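PDB 2O6W: repeat Five Residue (Rfr) protein or pentapeptide repeat protein from Cyanothece, which is of unknown function but folds as a right-handed quadrilateral beta helix built from tandem pentapeptide repeats. Local coordinates for residues L20-Y34 against N62-I76. Sequence-based numbering, arbitrary orientation.
Sequences LEGVNLPRENFGLKY and NLSNANLYQSDLSSI
Phe30 and Leu73 lie side by side on the inner face, with Leu73 CD2 at the ring edge, 3.8 Å from Phe30 CD1. Leucine packs on leucine where Leu20 meets Leu63 and Leu25 meets Leu68; Phe30 takes the leucine's place on Leu73. This pairing is consistent with neighbouring coils of the pentapeptide-repeat beta helix. The tight part is this inner row and the backbone bonds at two single bridges. Asn67 N donates to Val23 O (2.8 Å), and Asn67 O accepts from Leu25 N. At the second bridge Asp72 N donates to Glu28 O, and Asp72 O accepts from Phe30 N. Ser71 OG takes a nearly straight bond from Glu28 N (2.9 Å, 170°). Helix 2-10 touches Leu20, Val23 and Phe30.

The outer side is more polar and faces solvent, with Asn24 and Arg27 exposed. With CG anti to the backbone N (chi1 178°), the Asn67 amide lies alongside Asn24. Its ND2 reaches Asn24 OD1 at 2.9 Å, while OD1 turns back to Tyr69 N in an Asx turn. The extended Arg27 runs alongside Gln70, and its NE and NH2 both hold Gln70 OE1, NE at 2.8 Å. The chemistry implies coils joined by backbone bonds and apolar packing of leucines and Phe30, with polar pairs adding grip outside.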
ATOM      1  N   LEU A  20       8.066  -0.566  10.656  1.00 39.23           N
ATOM      2  CA  LEU A  20       7.361  -1.827  10.492  1.00 37.95           C
ATOM      3  C   LEU A  20       8.088  -2.748   9.530  1.00 37.75           C
ATOM      4  O   LEU A  20       7.460  -3.526   8.812  1.00 40.25           O
ATOM      5  CB  LEU A  20       5.951  -1.549   9.967  1.00 37.32           C
ATOM      6  CG  LEU A  20       5.128  -0.566  10.802  1.00 38.49           C
ATOM      7  CD1 LEU A  20       3.918  -0.088  10.013  1.00 37.30           C
ATOM      8  CD2 LEU A  20       4.708  -1.239  12.098  1.00 36.43           C
ATOM      9  N   GLU A  21       9.412  -2.666   9.515  1.00 37.68           N
ATOM     10  CA  GLU A  21      10.219  -3.490   8.623  1.00 36.92           C
ATOM     11  C   GLU A  21      10.002  -4.988   8.851  1.00 34.48           C
ATOM     12  O   GLU A  21      10.051  -5.463   9.979  1.00 33.05           O
ATOM     13  CB  GLU A  21      11.711  -3.190   8.812  1.00 41.52           C
ATOM     14  CG  GLU A  21      12.107  -1.713   8.875  1.00 50.97           C
ATOM     15  CD  GLU A  21      11.747  -1.032  10.207  1.00 56.39           C
ATOM     16  OE1 GLU A  21      11.557  -1.731  11.236  1.00 56.93           O
ATOM     17  OE2 GLU A  21      11.678   0.219  10.222  1.00 59.55           O
ATOM     18  N   GLY A  22       9.769  -5.723   7.773  1.00 32.96           N
ATOM     19  CA  GLY A  22       9.588  -7.155   7.883  1.00 31.38           C
ATOM     20  C   GLY A  22       8.346  -7.694   8.567  1.00 31.71           C
ATOM     21  O   GLY A  22       8.274  -8.902   8.805  1.00 31.18           O
ATOM     22  N   VAL A  23       7.367  -6.848   8.887  1.00 30.48           N
ATOM     23  CA  VAL A  23       6.163  -7.362   9.536  1.00 31.14           C
ATOM     24  C   VAL A  23       5.361  -8.233   8.581  1.00 32.64           C
ATOM     25  O   VAL A  23       5.444  -8.085   7.358  1.00 34.18           O
ATOM     26  CB  VAL A  23       5.213  -6.246  10.056  1.00 32.19           C
ATOM     27  CG1 VAL A  23       5.894  -5.449  11.152  1.00 29.85           C
ATOM     28  CG2 VAL A  23       4.759  -5.355   8.908  1.00 30.90           C
ATOM     29  N   ASN A  24       4.587  -9.147   9.153  1.00 32.67           N
ATOM     30  CA  ASN A  24       3.757 -10.051   8.375  1.00 33.16           C
ATOM     31  C   ASN A  24       2.290  -9.668   8.554  1.00 33.37           C
ATOM     32  O   ASN A  24       1.639 -10.080   9.514  1.00 34.02           O
ATOM     33  CB  ASN A  24       3.978 -11.492   8.840  1.00 33.46           C
ATOM     34  CG  ASN A  24       3.392 -12.509   7.882  1.00 36.08           C
ATOM     35  OD1 ASN A  24       3.677 -12.477   6.684  1.00 39.51           O
ATOM     36  ND2 ASN A  24       2.579 -13.425   8.401  1.00 33.76           N
ATOM     37  N   LEU A  25       1.777  -8.864   7.630  1.00 32.22           N
ATOM     38  CA  LEU A  25       0.387  -8.435   7.695  1.00 31.36           C
ATOM     39  C   LEU A  25      -0.371  -8.747   6.405  1.00 30.80           C
ATOM     40  O   LEU A  25      -0.963  -7.863   5.791  1.00 30.89           O
ATOM     41  CB  LEU A  25       0.314  -6.939   8.010  1.00 28.79           C
ATOM     42  CG  LEU A  25       0.835  -6.559   9.401  1.00 30.51           C
ATOM     43  CD1 LEU A  25       0.734  -5.053   9.607  1.00 31.34           C
ATOM     44  CD2 LEU A  25       0.029  -7.291  10.474  1.00 28.30           C
ATOM     45  N   PRO A  26      -0.343 -10.016   5.964  1.00 30.88           N
ATOM     46  CA  PRO A  26      -1.063 -10.347   4.734  1.00 30.28           C
ATOM     47  C   PRO A  26      -2.569 -10.428   4.961  1.00 31.76           C
ATOM     48  O   PRO A  26      -3.037 -10.658   6.083  1.00 30.07           O
ATOM     49  CB  PRO A  26      -0.470 -11.700   4.341  1.00 30.27           C
ATOM     50  CG  PRO A  26      -0.195 -12.336   5.674  1.00 27.96           C
ATOM     51  CD  PRO A  26       0.422 -11.183   6.453  1.00 29.96           C
ATOM     52  N   ARG A  27      -3.318 -10.223   3.883  1.00 31.59           N
ATOM     53  CA  ARG A  27      -4.767 -10.290   3.923  1.00 32.10           C
ATOM     54  C   ARG A  27      -5.424  -9.412   4.978  1.00 32.42           C
ATOM     55  O   ARG A  27      -6.387  -9.825   5.610  1.00 32.12           O
ATOM     56  CB  ARG A  27      -5.193 -11.745   4.117  1.00 31.17           C
ATOM     57  CG  ARG A  27      -4.905 -12.593   2.901  1.00 31.77           C
ATOM     58  CD  ARG A  27      -5.062 -14.070   3.173  1.00 29.59           C
ATOM     59  NE  ARG A  27      -4.991 -14.819   1.928  1.00 33.19           N
ATOM     60  CZ  ARG A  27      -5.020 -16.143   1.846  1.00 32.81           C
ATOM     61  NH1 ARG A  27      -5.115 -16.872   2.954  1.00 31.15           N
ATOM     62  NH2 ARG A  27      -4.970 -16.728   0.652  1.00 31.73           N
ATOM     63  N   GLU A  28      -4.904  -8.207   5.180  1.00 33.97           N
ATOM     64  CA  GLU A  28      -5.508  -7.301   6.152  1.00 34.30           C
ATOM     65  C   GLU A  28      -6.312  -6.233   5.407  1.00 34.21           C
ATOM     66  O   GLU A  28      -6.197  -6.076   4.188  1.00 33.50           O
ATOM     67  CB  GLU A  28      -4.435  -6.641   7.023  1.00 35.19           C
ATOM     68  CG  GLU A  28      -3.674  -7.601   7.941  1.00 41.54           C
ATOM     69  CD  GLU A  28      -4.522  -8.163   9.085  1.00 46.78           C
ATOM     70  OE1 GLU A  28      -4.015  -9.036   9.828  1.00 48.82           O
ATOM     71  OE2 GLU A  28      -5.685  -7.732   9.251  1.00 48.48           O
ATOM     72  N   ASN A  29      -7.144  -5.505   6.135  1.00 33.82           N
ATOM     73  CA  ASN A  29      -7.944  -4.469   5.513  1.00 34.19           C
ATOM     74  C   ASN A  29      -7.610  -3.093   6.081  1.00 35.16           C
ATOM     75  O   ASN A  29      -8.081  -2.718   7.148  1.00 34.32           O
ATOM     76  CB  ASN A  29      -9.429  -4.778   5.688  1.00 33.98           C
ATOM     77  CG  ASN A  29     -10.323  -3.671   5.159  1.00 38.37           C
ATOM     78  OD1 ASN A  29      -9.906  -2.859   4.328  1.00 39.72           O
ATOM     79  ND2 ASN A  29     -11.570  -3.638   5.633  1.00 38.22           N
ATOM     80  N   PHE A  30      -6.780  -2.354   5.352  1.00 35.50           N
ATOM     81  CA  PHE A  30      -6.382  -1.010   5.744  1.00 36.33           C
ATOM     82  C   PHE A  30      -6.922  -0.029   4.711  1.00 37.01           C
ATOM     83  O   PHE A  30      -6.336   1.027   4.500  1.00 37.98           O
ATOM     84  CB  PHE A  30      -4.857  -0.880   5.769  1.00 38.33           C
ATOM     85  CG  PHE A  30      -4.175  -1.772   6.759  1.00 40.33           C
ATOM     86  CD1 PHE A  30      -3.199  -2.671   6.340  1.00 40.99           C
ATOM     87  CD2 PHE A  30      -4.492  -1.708   8.111  1.00 41.83           C
ATOM     88  CE1 PHE A  30      -2.542  -3.493   7.254  1.00 42.21           C
ATOM     89  CE2 PHE A  30      -3.842  -2.526   9.036  1.00 43.81           C
ATOM     90  CZ  PHE A  30      -2.866  -3.422   8.605  1.00 43.38           C
ATOM     91  N   GLY A  31      -8.025  -0.380   4.058  1.00 37.70           N
ATOM     92  CA  GLY A  31      -8.578   0.498   3.042  1.00 40.19           C
ATOM     93  C   GLY A  31      -9.895   1.168   3.391  1.00 41.22           C
ATOM     94  O   GLY A  31     -10.419   0.995   4.493  1.00 40.43           O
ATOM     95  N   LEU A  32     -10.424   1.936   2.441  1.00 42.89           N
ATOM     96  CA  LEU A  32     -11.689   2.650   2.614  1.00 43.60           C
ATOM     97  C   LEU A  32     -12.823   2.076   1.775  1.00 44.17           C
ATOM     98  O   LEU A  32     -13.828   2.743   1.567  1.00 46.61           O
ATOM     99  CB  LEU A  32     -11.520   4.125   2.248  1.00 42.93           C
ATOM    100  CG  LEU A  32     -10.907   5.043   3.296  1.00 45.36           C
ATOM    101  CD1 LEU A  32     -10.757   6.442   2.716  1.00 44.35           C
ATOM    102  CD2 LEU A  32     -11.796   5.069   4.538  1.00 45.24           C
ATOM    103  N   LYS A  33     -12.674   0.852   1.290  1.00 44.90           N
ATOM    104  CA  LYS A  33     -13.721   0.268   0.470  1.00 44.83           C
ATOM    105  C   LYS A  33     -14.731  -0.555   1.247  1.00 46.37           C
ATOM    106  O   LYS A  33     -15.931  -0.441   1.022  1.00 47.56           O
ATOM    107  CB  LYS A  33     -13.121  -0.595  -0.636  1.00 43.56           C
ATOM    108  CG  LYS A  33     -12.504   0.195  -1.769  1.00 40.32           C
ATOM    109  CD  LYS A  33     -12.082  -0.722  -2.897  1.00 39.73           C
ATOM    110  CE  LYS A  33     -11.636   0.072  -4.116  1.00 40.26           C
ATOM    111  NZ  LYS A  33     -11.321  -0.824  -5.263  1.00 38.62           N
ATOM    112  N   TYR A  34     -14.256  -1.382   2.165  1.00 47.55           N
ATOM    113  CA  TYR A  34     -15.163  -2.217   2.921  1.00 48.48           C
ATOM    114  C   TYR A  34     -14.874  -2.195   4.404  1.00 50.84           C
ATOM    115  O   TYR A  34     -13.916  -1.573   4.862  1.00 51.45           O
ATOM    116  CB  TYR A  34     -15.074  -3.666   2.438  1.00 46.22           C
ATOM    117  CG  TYR A  34     -15.118  -3.848   0.943  1.00 45.19           C
ATOM    118  CD1 TYR A  34     -13.938  -3.935   0.192  1.00 44.22           C
ATOM    119  CD2 TYR A  34     -16.339  -3.975   0.277  1.00 44.49           C
ATOM    120  CE1 TYR A  34     -13.980  -4.154  -1.188  1.00 43.99           C
ATOM    121  CE2 TYR A  34     -16.391  -4.189  -1.096  1.00 44.17           C
ATOM    122  CZ  TYR A  34     -15.214  -4.281  -1.824  1.00 44.83           C
ATOM    123  OH  TYR A  34     -15.285  -4.509  -3.184  1.00 46.92           O
ATOM    124  N   ASN A  62       8.182   2.877   7.405  1.00 35.22           N
ATOM    125  CA  ASN A  62       9.129   1.963   6.789  1.00 33.94           C
ATOM    126  C   ASN A  62       8.500   0.574   6.837  1.00 33.56           C
ATOM    127  O   ASN A  62       8.312   0.008   7.911  1.00 34.52           O
ATOM    128  CB  ASN A  62      10.461   1.947   7.539  1.00 33.87           C
ATOM    129  CG  ASN A  62      11.570   1.268   6.739  1.00 37.00           C
ATOM    130  OD1 ASN A  62      11.344   0.264   6.055  1.00 36.43           O
ATOM    131  ND2 ASN A  62      12.777   1.801   6.838  1.00 39.41           N
ATOM    132  N   LEU A  63       8.176   0.041   5.663  1.00 32.57           N
ATOM    133  CA  LEU A  63       7.560  -1.264   5.544  1.00 32.16           C
ATOM    134  C   LEU A  63       8.439  -2.214   4.738  1.00 32.74           C
ATOM    135  O   LEU A  63       7.979  -3.251   4.256  1.00 32.01           O
ATOM    136  CB  LEU A  63       6.188  -1.123   4.880  1.00 32.03           C
ATOM    137  CG  LEU A  63       5.054  -0.610   5.775  1.00 33.96           C
ATOM    138  CD1 LEU A  63       3.972   0.068   4.942  1.00 34.32           C
ATOM    139  CD2 LEU A  63       4.479  -1.776   6.553  1.00 31.93           C
ATOM    140  N   SER A  64       9.710  -1.853   4.596  1.00 33.11           N
ATOM    141  CA  SER A  64      10.681  -2.652   3.845  1.00 33.36           C
ATOM    142  C   SER A  64      10.643  -4.151   4.159  1.00 31.28           C
ATOM    143  O   SER A  64      10.684  -4.551   5.316  1.00 29.82           O
ATOM    144  CB  SER A  64      12.095  -2.125   4.111  1.00 34.28           C
ATOM    145  OG  SER A  64      12.246  -0.806   3.603  1.00 37.91           O
ATOM    146  N   ASN A  65      10.551  -4.974   3.120  1.00 30.78           N
ATOM    147  CA  ASN A  65      10.544  -6.419   3.303  1.00 31.16           C
ATOM    148  C   ASN A  65       9.339  -6.922   4.082  1.00 31.34           C
ATOM    149  O   ASN A  65       9.321  -8.067   4.542  1.00 30.45           O
ATOM    150  CB  ASN A  65      11.828  -6.849   4.021  1.00 33.22           C
ATOM    151  CG  ASN A  65      13.073  -6.527   3.221  1.00 37.45           C
ATOM    152  OD1 ASN A  65      13.376  -7.195   2.230  1.00 43.68           O
ATOM    153  ND2 ASN A  65      13.790  -5.492   3.629  1.00 36.80           N
ATOM    154  N   ALA A  66       8.333  -6.070   4.252  1.00 30.98           N
ATOM    155  CA  ALA A  66       7.134  -6.490   4.971  1.00 29.68           C
ATOM    156  C   ALA A  66       6.250  -7.266   4.006  1.00 27.34           C
ATOM    157  O   ALA A  66       6.389  -7.133   2.797  1.00 27.10           O
ATOM    158  CB  ALA A  66       6.386  -5.286   5.503  1.00 27.66           C
ATOM    159  N   ASN A  67       5.359  -8.087   4.544  1.00 27.30           N
ATOM    160  CA  ASN A  67       4.453  -8.861   3.708  1.00 27.97           C
ATOM    161  C   ASN A  67       3.016  -8.346   3.803  1.00 27.91           C
ATOM    162  O   ASN A  67       2.370  -8.460   4.853  1.00 27.86           O
ATOM    163  CB  ASN A  67       4.482 -10.342   4.096  1.00 26.67           C
ATOM    164  CG  ASN A  67       3.512 -11.165   3.272  1.00 29.79           C
ATOM    165  OD1 ASN A  67       3.251 -10.840   2.110  1.00 30.30           O
ATOM    166  ND2 ASN A  67       2.987 -12.237   3.853  1.00 26.66           N
ATOM    167  N   LEU A  68       2.519  -7.785   2.705  1.00 27.36           N
ATOM    168  CA  LEU A  68       1.154  -7.257   2.670  1.00 28.18           C
ATOM    169  C   LEU A  68       0.310  -7.971   1.619  1.00 27.19           C
ATOM    170  O   LEU A  68      -0.719  -7.462   1.176  1.00 25.79           O
ATOM    171  CB  LEU A  68       1.190  -5.754   2.385  1.00 24.45           C
ATOM    172  CG  LEU A  68       1.918  -4.964   3.481  1.00 24.87           C
ATOM    173  CD1 LEU A  68       2.182  -3.531   3.033  1.00 24.69           C
ATOM    174  CD2 LEU A  68       1.079  -4.992   4.743  1.00 23.33           C
ATOM    175  N   TYR A  69       0.759  -9.165   1.239  1.00 28.48           N
ATOM    176  CA  TYR A  69       0.073  -9.988   0.247  1.00 30.72           C
ATOM    177  C   TYR A  69      -1.452  -9.980   0.402  1.00 28.69           C
ATOM    178  O   TYR A  69      -1.973 -10.231   1.486  1.00 27.16           O
ATOM    179  CB  TYR A  69       0.592 -11.428   0.322  1.00 29.81           C
ATOM    180  CG  TYR A  69      -0.092 -12.369  -0.636  1.00 31.39           C
ATOM    181  CD1 TYR A  69       0.030 -12.204  -2.011  1.00 32.99           C
ATOM    182  CD2 TYR A  69      -0.876 -13.422  -0.166  1.00 33.60           C
ATOM    183  CE1 TYR A  69      -0.615 -13.062  -2.896  1.00 37.19           C
ATOM    184  CE2 TYR A  69      -1.523 -14.284  -1.040  1.00 34.73           C
ATOM    185  CZ  TYR A  69      -1.390 -14.101  -2.404  1.00 37.26           C
ATOM    186  OH  TYR A  69      -2.033 -14.955  -3.275  1.00 40.49           O
ATOM    187  N   GLN A  70      -2.142  -9.681  -0.696  1.00 27.39           N
ATOM    188  CA  GLN A  70      -3.605  -9.632  -0.748  1.00 27.69           C
ATOM    189  C   GLN A  70      -4.281  -8.709   0.249  1.00 27.79           C
ATOM    190  O   GLN A  70      -5.438  -8.914   0.586  1.00 27.43           O
ATOM    191  CB  GLN A  70      -4.192 -11.035  -0.589  1.00 26.34           C
ATOM    192  CG  GLN A  70      -3.924 -11.951  -1.755  1.00 30.25           C
ATOM    193  CD  GLN A  70      -4.752 -13.221  -1.688  1.00 31.86           C
ATOM    194  OE1 GLN A  70      -4.796 -13.896  -0.659  1.00 36.47           O
ATOM    195  NE2 GLN A  70      -5.407 -13.559  -2.792  1.00 33.26           N
ATOM    196  N   SER A  71      -3.566  -7.701   0.729  1.00 28.81           N
ATOM    197  CA  SER A  71      -4.140  -6.759   1.679  1.00 28.71           C
ATOM    198  C   SER A  71      -4.867  -5.620   0.958  1.00 29.37           C
ATOM    199  O   SER A  71      -4.508  -5.250  -0.162  1.00 30.61           O
ATOM    200  CB  SER A  71      -3.042  -6.176   2.568  1.00 27.69           C
ATOM    201  OG  SER A  71      -2.707  -7.065   3.621  1.00 29.60           O
ATOM    202  N   ASP A  72      -5.901  -5.077   1.591  1.00 29.00           N
ATOM    203  CA  ASP A  72      -6.640  -3.962   1.009  1.00 29.22           C
ATOM    204  C   ASP A  72      -5.962  -2.693   1.533  1.00 29.05           C
ATOM    205  O   ASP A  72      -5.877  -2.480   2.745  1.00 24.97           O
ATOM    206  CB  ASP A  72      -8.112  -3.987   1.459  1.00 31.51           C
ATOM    207  CG  ASP A  72      -8.978  -2.951   0.728  1.00 36.84           C
ATOM    208  OD1 ASP A  72      -8.468  -1.848   0.396  1.00 35.97           O
ATOM    209  OD2 ASP A  72     -10.182  -3.229   0.503  1.00 38.29           O
ATOM    210  N   LEU A  73      -5.483  -1.859   0.617  1.00 28.59           N
ATOM    211  CA  LEU A  73      -4.813  -0.616   0.977  1.00 29.60           C
ATOM    212  C   LEU A  73      -5.448   0.548   0.215  1.00 30.76           C
ATOM    213  O   LEU A  73      -4.807   1.573  -0.027  1.00 32.37           O
ATOM    214  CB  LEU A  73      -3.320  -0.709   0.624  1.00 27.84           C
ATOM    215  CG  LEU A  73      -2.577  -1.943   1.163  1.00 28.41           C
ATOM    216  CD1 LEU A  73      -1.137  -1.973   0.654  1.00 26.52           C
ATOM    217  CD2 LEU A  73      -2.610  -1.928   2.675  1.00 23.37           C
ATOM    218  N   SER A  74      -6.711   0.393  -0.161  1.00 30.51           N
ATOM    219  CA  SER A  74      -7.389   1.436  -0.918  1.00 32.78           C
ATOM    220  C   SER A  74      -7.378   2.802  -0.229  1.00 32.48           C
ATOM    221  O   SER A  74      -7.691   2.918   0.952  1.00 31.30           O
ATOM    222  CB  SER A  74      -8.832   1.008  -1.256  1.00 33.61           C
ATOM    223  OG  SER A  74      -9.553   0.593  -0.111  1.00 37.16           O
ATOM    224  N   SER A  75      -6.987   3.827  -0.986  1.00 33.10           N
ATOM    225  CA  SER A  75      -6.929   5.204  -0.497  1.00 33.66           C
ATOM    226  C   SER A  75      -5.927   5.415   0.634  1.00 32.50           C
ATOM    227  O   SER A  75      -5.962   6.436   1.323  1.00 32.29           O
ATOM    228  CB  SER A  75      -8.316   5.656  -0.034  1.00 33.53           C
ATOM    229  OG  SER A  75      -9.244   5.598  -1.107  1.00 37.84           O
ATOM    230  N   ILE A  76      -5.027   4.461   0.818  1.00 31.14           N
ATOM    231  CA  ILE A  76      -4.034   4.571   1.874  1.00 32.43           C
ATOM    232  C   ILE A  76      -3.027   5.678   1.578  1.00 32.47           C
ATOM    233  O   ILE A  76      -2.776   6.012   0.415  1.00 33.25           O
ATOM    234  CB  ILE A  76      -3.273   3.246   2.047  1.00 30.92           C
ATOM    235  CG1 ILE A  76      -2.681   3.166   3.454  1.00 29.83           C
ATOM    236  CG2 ILE A  76      -2.166   3.153   1.013  1.00 29.49           C
ATOM    237  CD1 ILE A  76      -2.285   1.769   3.850  1.00 31.67           C
TER
HETATM  238  O   HOH W   1      -7.905  -7.741   2.046  1.00 33.89           O
HETATM  239  O   HOH W   2     -11.420  -1.561   2.346  1.00 29.57           O
HETATM  240  O   HOH W   3      -6.954   3.619   4.183  1.00 42.64           O